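Local atomic coordinates of PP1b (Porcine reproductive and respiratory syndrome virus, PDB entry 6JDR), a protein that probably unwinds RNA and DNA duplexes with 5' to 3' polarity at the expense of ATP hydrolysis, as the zinc-binding helicase of the viral replicase. Residues 301-313 against 365-377. The protein carries 1 engineered substitution. Numbering follows the deposited sequence.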
ATOM      1  N   THR A 301      -7.269  11.148  19.664  1.00 66.00           N
ATOM      2  CA  THR A 301      -8.254  12.001  19.013  1.00 65.96           C
ATOM      3  C   THR A 301      -8.443  13.330  19.743  1.00 66.10           C
ATOM      4  O   THR A 301      -8.579  13.366  20.967  1.00 66.15           O
ATOM      5  CB  THR A 301      -9.620  11.290  18.936  1.00 65.67           C
ATOM      6  OG1 THR A 301      -9.459  10.009  18.316  1.00 63.81           O
ATOM      7  CG2 THR A 301     -10.630  12.116  18.137  1.00 66.22           C
ATOM      8  N   THR A 302      -8.446  14.416  18.975  1.00 66.86           N
ATOM      9  CA  THR A 302      -8.766  15.742  19.489  1.00 65.00           C
ATOM     10  C   THR A 302     -10.277  15.901  19.416  1.00 65.57           C
ATOM     11  O   THR A 302     -10.879  15.640  18.374  1.00 66.61           O
ATOM     12  CB  THR A 302      -8.087  16.841  18.654  1.00 63.62           C
ATOM     13  OG1 THR A 302      -6.676  16.601  18.604  1.00 61.75           O
ATOM     14  CG2 THR A 302      -8.341  18.223  19.251  1.00 64.09           C
ATOM     15  N   ARG A 303     -10.889  16.315  20.523  1.00 67.64           N
ATOM     16  CA  ARG A 303     -12.345  16.442  20.596  1.00 69.69           C
ATOM     17  C   ARG A 303     -12.831  17.651  19.800  1.00 65.90           C
ATOM     18  O   ARG A 303     -12.204  18.707  19.818  1.00 61.63           O
ATOM     19  CB  ARG A 303     -12.800  16.558  22.055  1.00 74.20           C
ATOM     20  CG  ARG A 303     -14.308  16.491  22.251  1.00 78.26           C
ATOM     21  CD  ARG A 303     -14.686  16.668  23.713  1.00 82.48           C
ATOM     22  NE  ARG A 303     -14.356  15.492  24.518  1.00 86.31           N
ATOM     23  CZ  ARG A 303     -14.478  15.419  25.843  1.00 88.26           C
ATOM     24  NH1 ARG A 303     -14.921  16.457  26.546  1.00 87.57           N
ATOM     25  NH2 ARG A 303     -14.149  14.297  26.476  1.00 90.09           N
ATOM     26  N   VAL A 304     -13.950  17.477  19.104  1.00 64.91           N
ATOM     27  CA  VAL A 304     -14.576  18.557  18.351  1.00 66.43           C
ATOM     28  C   VAL A 304     -16.058  18.609  18.702  1.00 68.60           C
ATOM     29  O   VAL A 304     -16.786  17.632  18.504  1.00 69.21           O
ATOM     30  CB  VAL A 304     -14.399  18.368  16.830  1.00 66.30           C
ATOM     31  CG1 VAL A 304     -15.132  19.463  16.062  1.00 66.40           C
ATOM     32  CG2 VAL A 304     -12.920  18.347  16.467  1.00 65.39           C
ATOM     33  N   THR A 305     -16.494  19.754  19.223  1.00 70.36           N
ATOM     34  CA  THR A 305     -17.861  19.929  19.699  1.00 69.69           C
ATOM     35  C   THR A 305     -18.449  21.220  19.135  1.00 69.28           C
ATOM     36  O   THR A 305     -17.831  22.275  19.245  1.00 68.50           O
ATOM     37  CB  THR A 305     -17.898  19.997  21.240  1.00 70.36           C
ATOM     38  OG1 THR A 305     -16.941  19.082  21.792  1.00 68.65           O
ATOM     39  CG2 THR A 305     -19.288  19.663  21.762  1.00 71.14           C
ATOM     40  N   TYR A 306     -19.637  21.123  18.537  1.00 69.66           N
ATOM     41  CA  TYR A 306     -20.332  22.285  17.974  1.00 70.27           C
ATOM     42  C   TYR A 306     -21.401  22.807  18.933  1.00 72.43           C
ATOM     43  O   TYR A 306     -22.525  22.299  18.964  1.00 74.43           O
ATOM     44  CB  TYR A 306     -20.951  21.939  16.615  1.00 69.73           C
ATOM     45  CG  TYR A 306     -19.931  21.874  15.500  1.00 70.61           C
ATOM     46  CD1 TYR A 306     -19.780  22.931  14.603  1.00 69.90           C
ATOM     47  CD2 TYR A 306     -19.102  20.765  15.352  1.00 70.07           C
ATOM     48  CE1 TYR A 306     -18.841  22.878  13.585  1.00 68.87           C
ATOM     49  CE2 TYR A 306     -18.160  20.704  14.337  1.00 69.35           C
ATOM     50  CZ  TYR A 306     -18.032  21.762  13.456  1.00 69.26           C
ATOM     51  OH  TYR A 306     -17.095  21.698  12.449  1.00 66.93           O
ATOM     52  N   VAL A 307     -21.037  23.829  19.704  1.00 73.47           N
ATOM     53  CA  VAL A 307     -21.929  24.423  20.708  1.00 74.28           C
ATOM     54  C   VAL A 307     -22.943  25.388  20.087  1.00 76.20           C
ATOM     55  O   VAL A 307     -22.627  26.113  19.143  1.00 77.65           O
ATOM     56  CB  VAL A 307     -21.140  25.152  21.823  1.00 73.67           C
ATOM     57  CG1 VAL A 307     -20.194  24.185  22.520  1.00 73.02           C
ATOM     58  CG2 VAL A 307     -20.374  26.356  21.280  1.00 74.48           C
ATOM     59  N   GLU A 308     -24.157  25.391  20.632  1.00 79.83           N
ATOM     60  CA  GLU A 308     -25.244  26.234  20.123  1.00 81.11           C
ATOM     61  C   GLU A 308     -25.190  27.656  20.688  1.00 79.34           C
ATOM     62  O   GLU A 308     -25.789  28.572  20.121  1.00 76.13           O
ATOM     63  CB  GLU A 308     -26.606  25.606  20.446  1.00 83.79           C
ATOM     64  CG  GLU A 308     -26.805  24.194  19.901  1.00 86.94           C
ATOM     65  CD  GLU A 308     -26.789  24.123  18.383  1.00 88.05           C
ATOM     66  OE1 GLU A 308     -27.392  25.004  17.730  1.00 86.97           O
ATOM     67  OE2 GLU A 308     -26.180  23.175  17.840  1.00 89.94           O
ATOM     68  N   LYS A 309     -24.489  27.829  21.808  1.00 78.82           N
ATOM     69  CA  LYS A 309     -24.309  29.143  22.425  1.00 79.53           C
ATOM     70  C   LYS A 309     -22.841  29.356  22.794  1.00 76.60           C
ATOM     71  O   LYS A 309     -22.112  28.385  22.995  1.00 75.40           O
ATOM     72  CB  LYS A 309     -25.192  29.271  23.668  1.00 82.37           C
ATOM     73  CG  LYS A 309     -26.667  29.449  23.351  1.00 85.61           C
ATOM     74  CD  LYS A 309     -27.502  29.612  24.612  1.00 88.05           C
ATOM     75  CE  LYS A 309     -28.929  30.032  24.290  1.00 88.83           C
ATOM     76  NZ  LYS A 309     -29.632  29.053  23.413  1.00 88.72           N
ATOM     77  N   PRO A 310     -22.403  30.627  22.889  1.00 75.15           N
ATOM     78  CA  PRO A 310     -20.995  30.943  23.179  1.00 75.17           C
ATOM     79  C   PRO A 310     -20.456  30.265  24.439  1.00 74.86           C
ATOM     80  O   PRO A 310     -21.223  29.954  25.350  1.00 75.81           O
ATOM     81  CB  PRO A 310     -21.006  32.464  23.365  1.00 75.20           C
ATOM     82  CG  PRO A 310     -22.194  32.936  22.603  1.00 75.31           C
ATOM     83  CD  PRO A 310     -23.217  31.847  22.724  1.00 74.71           C
ATOM     84  N   VAL A 311     -19.144  30.051  24.483  1.00 73.97           N
ATOM     85  CA  VAL A 311     -18.513  29.344  25.595  1.00 74.56           C
ATOM     86  C   VAL A 311     -17.067  29.809  25.797  1.00 75.78           C
ATOM     87  O   VAL A 311     -16.447  30.341  24.873  1.00 75.31           O
ATOM     88  CB  VAL A 311     -18.578  27.817  25.369  1.00 75.62           C
ATOM     89  CG1 VAL A 311     -17.664  27.386  24.227  1.00 76.20           C
ATOM     90  CG2 VAL A 311     -18.247  27.062  26.646  1.00 76.44           C
ATOM     91  N   ARG A 312     -16.546  29.618  27.009  1.00 76.62           N
ATOM     92  CA  ARG A 312     -15.216  30.098  27.382  1.00 79.30           C
ATOM     93  C   ARG A 312     -14.303  28.960  27.852  1.00 77.45           C
ATOM     94  O   ARG A 312     -13.708  29.039  28.930  1.00 77.65           O
ATOM     95  CB  ARG A 312     -15.338  31.145  28.496  1.00 82.52           C
ATOM     96  CG  ARG A 312     -16.197  32.352  28.150  1.00 85.66           C
ATOM     97  CD  ARG A 312     -15.479  33.315  27.215  1.00 88.12           C
ATOM     98  NE  ARG A 312     -16.149  34.615  27.162  1.00 90.75           N
ATOM     99  CZ  ARG A 312     -16.060  35.563  28.097  1.00 91.25           C
ATOM    100  NH1 ARG A 312     -15.322  35.381  29.191  1.00 90.99           N
ATOM    101  NH2 ARG A 312     -16.720  36.706  27.938  1.00 91.23           N
ATOM    102  N   TYR A 313     -14.184  27.910  27.045  1.00 74.46           N
ATOM    103  CA  TYR A 313     -13.313  26.782  27.380  1.00 72.18           C
ATOM    104  C   TYR A 313     -11.930  26.944  26.756  1.00 69.77           C
ATOM    105  O   TYR A 313     -11.806  27.106  25.542  1.00 68.78           O
ATOM    106  CB  TYR A 313     -13.935  25.460  26.926  1.00 72.77           C
ATOM    107  CG  TYR A 313     -15.222  25.075  27.635  1.00 73.47           C
ATOM    108  CD1 TYR A 313     -15.411  25.335  28.994  1.00 74.60           C
ATOM    109  CD2 TYR A 313     -16.237  24.411  26.953  1.00 73.47           C
ATOM    110  CE1 TYR A 313     -16.581  24.969  29.638  1.00 74.79           C
ATOM    111  CE2 TYR A 313     -17.408  24.038  27.593  1.00 74.54           C
ATOM    112  CZ  TYR A 313     -17.575  24.322  28.935  1.00 74.52           C
ATOM    113  OH  TYR A 313     -18.736  23.957  29.576  1.00 75.37           O
ATOM    114  N   ARG A 365      -4.778  20.744  21.375  1.00 70.99           N
ATOM    115  CA  ARG A 365      -4.177  19.425  21.535  1.00 71.99           C
ATOM    116  C   ARG A 365      -5.245  18.362  21.785  1.00 72.06           C
ATOM    117  O   ARG A 365      -5.299  17.356  21.077  1.00 72.29           O
ATOM    118  CB  ARG A 365      -3.170  19.447  22.687  1.00 73.86           C
ATOM    119  CG  ARG A 365      -2.372  18.164  22.855  1.00 76.11           C
ATOM    120  CD  ARG A 365      -1.318  18.308  23.941  1.00 77.11           C
ATOM    121  NE  ARG A 365      -0.177  19.119  23.513  1.00 77.14           N
ATOM    122  CZ  ARG A 365       0.804  18.699  22.713  1.00 77.12           C
ATOM    123  NH1 ARG A 365       0.804  17.462  22.218  1.00 76.18           N
ATOM    124  NH2 ARG A 365       1.793  19.529  22.396  1.00 77.05           N
ATOM    125  N   HIS A 366      -6.095  18.594  22.785  1.00 73.53           N
ATOM    126  CA  HIS A 366      -7.066  17.591  23.236  1.00 75.09           C
ATOM    127  C   HIS A 366      -8.523  17.894  22.879  1.00 72.26           C
ATOM    128  O   HIS A 366      -9.306  16.967  22.659  1.00 71.88           O
ATOM    129  CB  HIS A 366      -6.941  17.391  24.749  1.00 78.60           C
ATOM    130  CG  HIS A 366      -5.610  16.860  25.176  1.00 81.21           C
ATOM    131  ND1 HIS A 366      -5.186  15.584  24.869  1.00 83.34           N
ATOM    132  CD2 HIS A 366      -4.604  17.431  25.880  1.00 82.39           C
ATOM    133  CE1 HIS A 366      -3.977  15.393  25.367  1.00 84.49           C
ATOM    134  NE2 HIS A 366      -3.603  16.499  25.987  1.00 84.25           N
ATOM    135  N   ALA A 367      -8.897  19.169  22.828  1.00 70.15           N
ATOM    136  CA  ALA A 367     -10.281  19.528  22.513  1.00 68.51           C
ATOM    137  C   ALA A 367     -10.391  20.903  21.880  1.00 65.94           C
ATOM    138  O   ALA A 367      -9.599  21.797  22.169  1.00 66.08           O
ATOM    139  CB  ALA A 367     -11.140  19.466  23.765  1.00 69.20           C
ATOM    140  N   ILE A 368     -11.383  21.057  21.010  1.00 64.92           N
ATOM    141  CA  ILE A 368     -11.715  22.353  20.435  1.00 64.64           C
ATOM    142  C   ILE A 368     -13.238  22.491  20.381  1.00 63.82           C
ATOM    143  O   ILE A 368     -13.936  21.603  19.889  1.00 63.51           O
ATOM    144  CB  ILE A 368     -11.037  22.566  19.050  1.00 65.54           C
ATOM    145  CG1 ILE A 368     -11.324  23.977  18.498  1.00 65.51           C
ATOM    146  CG2 ILE A 368     -11.409  21.462  18.062  1.00 65.92           C
ATOM    147  CD1 ILE A 368     -12.489  24.090  17.536  1.00 65.12           C
ATOM    148  N   PHE A 369     -13.745  23.590  20.933  1.00 63.68           N
ATOM    149  CA  PHE A 369     -15.177  23.884  20.921  1.00 63.89           C
ATOM    150  C   PHE A 369     -15.432  24.988  19.910  1.00 62.18           C
ATOM    151  O   PHE A 369     -14.759  26.015  19.926  1.00 61.55           O
ATOM    152  CB  PHE A 369     -15.649  24.323  22.308  1.00 64.79           C
ATOM    153  CG  PHE A 369     -15.508  23.258  23.356  1.00 65.42           C
ATOM    154  CD1 PHE A 369     -14.297  23.068  24.012  1.00 66.20           C
ATOM    155  CD2 PHE A 369     -16.582  22.441  23.684  1.00 65.35           C
ATOM    156  CE1 PHE A 369     -14.161  22.082  24.976  1.00 65.88           C
ATOM    157  CE2 PHE A 369     -16.452  21.453  24.647  1.00 65.38           C
ATOM    158  CZ  PHE A 369     -15.240  21.273  25.294  1.00 65.15           C
ATOM    159  N   VAL A 370     -16.404  24.780  19.032  1.00 61.00           N
ATOM    160  CA  VAL A 370     -16.623  25.701  17.929  1.00 62.09           C
ATOM    161  C   VAL A 370     -18.034  26.291  17.976  1.00 61.84           C
ATOM    162  O   VAL A 370     -19.031  25.581  17.825  1.00 61.92           O
ATOM    163  CB  VAL A 370     -16.296  25.049  16.558  1.00 64.31           C
ATOM    164  CG1 VAL A 370     -16.939  23.675  16.413  1.00 66.93           C
ATOM    165  CG2 VAL A 370     -16.690  25.965  15.405  1.00 64.86           C
ATOM    166  N   TYR A 371     -18.093  27.599  18.222  1.00 59.99           N
ATOM    167  CA  TYR A 371     -19.332  28.358  18.142  1.00 58.17           C
ATOM    168  C   TYR A 371     -19.423  28.913  16.729  1.00 58.03           C
ATOM    169  O   TYR A 371     -18.694  29.841  16.373  1.00 56.57           O
ATOM    170  CB  TYR A 371     -19.338  29.486  19.180  1.00 57.39           C
ATOM    171  CG  TYR A 371     -20.588  30.332  19.155  1.00 56.29           C
ATOM    172  CD1 TYR A 371     -21.836  29.768  19.400  1.00 57.06           C
ATOM    173  CD2 TYR A 371     -20.526  31.697  18.894  1.00 55.69           C
ATOM    174  CE1 TYR A 371     -22.986  30.538  19.382  1.00 55.85           C
ATOM    175  CE2 TYR A 371     -21.672  32.472  18.874  1.00 55.83           C
ATOM    176  CZ  TYR A 371     -22.900  31.888  19.119  1.00 55.53           C
ATOM    177  OH  TYR A 371     -24.042  32.650  19.097  1.00 55.23           O
ATOM    178  N   ASP A 372     -20.308  28.326  15.929  1.00 58.56           N
ATOM    179  CA  ASP A 372     -20.388  28.620  14.501  1.00 60.18           C
ATOM    180  C   ASP A 372     -21.847  28.758  14.082  1.00 60.71           C
ATOM    181  O   ASP A 372     -22.364  27.933  13.331  1.00 63.48           O
ATOM    182  CB  ASP A 372     -19.693  27.509  13.704  1.00 60.78           C
ATOM    183  CG  ASP A 372     -19.615  27.807  12.217  1.00 62.22           C
ATOM    184  OD1 ASP A 372     -19.600  28.995  11.847  1.00 61.58           O
ATOM    185  OD2 ASP A 372     -19.564  26.852  11.411  1.00 65.46           O
ATOM    186  N   PRO A 373     -22.518  29.817  14.561  1.00 61.28           N
ATOM    187  CA  PRO A 373     -23.951  29.998  14.323  1.00 60.99           C
ATOM    188  C   PRO A 373     -24.312  30.257  12.865  1.00 61.16           C
ATOM    189  O   PRO A 373     -25.451  30.012  12.475  1.00 62.56           O
ATOM    190  CB  PRO A 373     -24.292  31.224  15.177  1.00 61.91           C
ATOM    191  CG  PRO A 373     -23.017  31.984  15.257  1.00 61.77           C
ATOM    192  CD  PRO A 373     -21.945  30.939  15.326  1.00 61.26           C
ATOM    193  N   HIS A 374     -23.360  30.754  12.078  1.00 62.16           N
ATOM    194  CA  HIS A 374     -23.583  31.017  10.655  1.00 62.90           C
ATOM    195  C   HIS A 374     -23.226  29.819   9.764  1.00 64.77           C
ATOM    196  O   HIS A 374     -23.402  29.887   8.543  1.00 64.54           O
ATOM    197  CB  HIS A 374     -22.773  32.236  10.204  1.00 62.09           C
ATOM    198  CG  HIS A 374     -23.011  33.461  11.030  1.00 62.64           C
ATOM    199  ND1 HIS A 374     -24.108  34.275  10.851  1.00 63.05           N
ATOM    200  CD2 HIS A 374     -22.292  34.014  12.036  1.00 61.01           C
ATOM    201  CE1 HIS A 374     -24.056  35.275  11.713  1.00 64.07           C
ATOM    202  NE2 HIS A 374     -22.964  35.139  12.443  1.00 62.72           N
ATOM    203  N   ARG A 375     -22.723  28.741  10.369  1.00 65.23           N
ATOM    204  CA  ARG A 375     -22.290  27.549   9.633  1.00 68.01           C
ATOM    205  C   ARG A 375     -21.327  27.906   8.500  1.00 64.76           C
ATOM    206  O   ARG A 375     -21.536  27.523   7.347  1.00 64.52           O
ATOM    207  CB  ARG A 375     -23.500  26.771   9.095  1.00 72.79           C
ATOM    208  CG  ARG A 375     -24.429  26.221  10.171  1.00 77.34           C
ATOM    209  CD  ARG A 375     -23.693  25.276  11.114  1.00 82.32           C
ATOM    210  NE  ARG A 375     -24.586  24.320  11.772  1.00 88.36           N
ATOM    211  CZ  ARG A 375     -24.186  23.351  12.598  1.00 91.77           C
ATOM    212  NH1 ARG A 375     -22.896  23.193  12.890  1.00 92.38           N
ATOM    213  NH2 ARG A 375     -25.083  22.532  13.140  1.00 92.78           N
ATOM    214  N   GLN A 376     -20.278  28.649   8.843  1.00 61.00           N
ATOM    215  CA  GLN A 376     -19.293  29.118   7.866  1.00 58.88           C
ATOM    216  C   GLN A 376     -17.999  28.299   7.850  1.00 56.95           C
ATOM    217  O   GLN A 376     -17.176  28.459   6.946  1.00 54.65           O
ATOM    218  CB  GLN A 376     -18.976  30.600   8.103  1.00 59.28           C
ATOM    219  CG  GLN A 376     -18.132  30.904   9.333  1.00 59.65           C
ATOM    220  CD  GLN A 376     -18.124  32.381   9.675  1.00 59.41           C
ATOM    221  OE1 GLN A 376     -17.490  33.185   8.988  1.00 59.55           O
ATOM    222  NE2 GLN A 376     -18.825  32.746  10.742  1.00 57.62           N
ATOM    223  N   LEU A 377     -17.814  27.437   8.846  1.00 56.78           N
ATOM    224  CA  LEU A 377     -16.641  26.565   8.903  1.00 57.12           C
ATOM    225  C   LEU A 377     -16.749  25.411   7.895  1.00 58.94           C
ATOM    226  O   LEU A 377     -15.743  24.990   7.324  1.00 58.42           O
ATOM    227  CB  LEU A 377     -16.451  26.017  10.320  1.00 55.73           C
ATOM    228  CG  LEU A 377     -15.222  25.131  10.548  1.00 56.01           C
ATOM    229  CD1 LEU A 377     -13.941  25.842  10.134  1.00 55.43           C
ATOM    230  CD2 LEU A 377     -15.142  24.696  12.004  1.00 55.76           C
TER
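Strands 303-307 and 367-371 run parallel, their axes 4.7 Å apart and 14° from alignment, with Arg303 opposite Ala367 and Thr305 opposite Phe369. The backbone ladder starts with Arg303 N giving a straight bond to His366 O at 2.7 Å. Arg303 O then accepts from Ile368 N, Thr305 N reaches Ile368 O, and Thr305 O takes Val370 N at 2.9 Å; the last rung, Val307 N to Val370 O, is weak. Just before the ladder, Thr302 OG1 donates to Arg365 O at 2.9 Å, approaching from above the carbonyl plane, and also bonds to Gly280 N.

On the face bearing Val304, Tyr306, Ile368 and Val370, the CG1 methyl of Val370 sits 3.4 Å from the centroid of the Tyr306 ring, almost on its normal, in a CH-pi contact. The methyl lies between Val370's own backbone N and carbonyl carbon (chi1 48°), the branch that brings it over the ring. Leu377 CD2 touches Tyr306 OH, and that hydroxyl is hydrogen-bonded to Leu383 O.

Phe369 dominates the other face. Tyr313 CD2 stands over the centre of its ring in an edge-to-face pair, planes 58° apart, while Val307 CG1 meets its edge and Thr305 CB packs alongside. Farther on, Pro310 CG lies over one face of Tyr371, 3.9 Å from the ring centroid, as the chain after strand 303-307 folds back; Pro373 CD lies over the opposite face.

Strand 303-307 is one of two edge strands of this parallel sheet, though Val304 also has a backbone hydrogen bond with Lys386; strand 367-371 lies between it and 342-345. This sheet, separate from the one carrying strand 145-148, is consistent with the C-terminal RecA-like domain of a superfamily 1 helicase, and the pair joins its first and last strands in chain order.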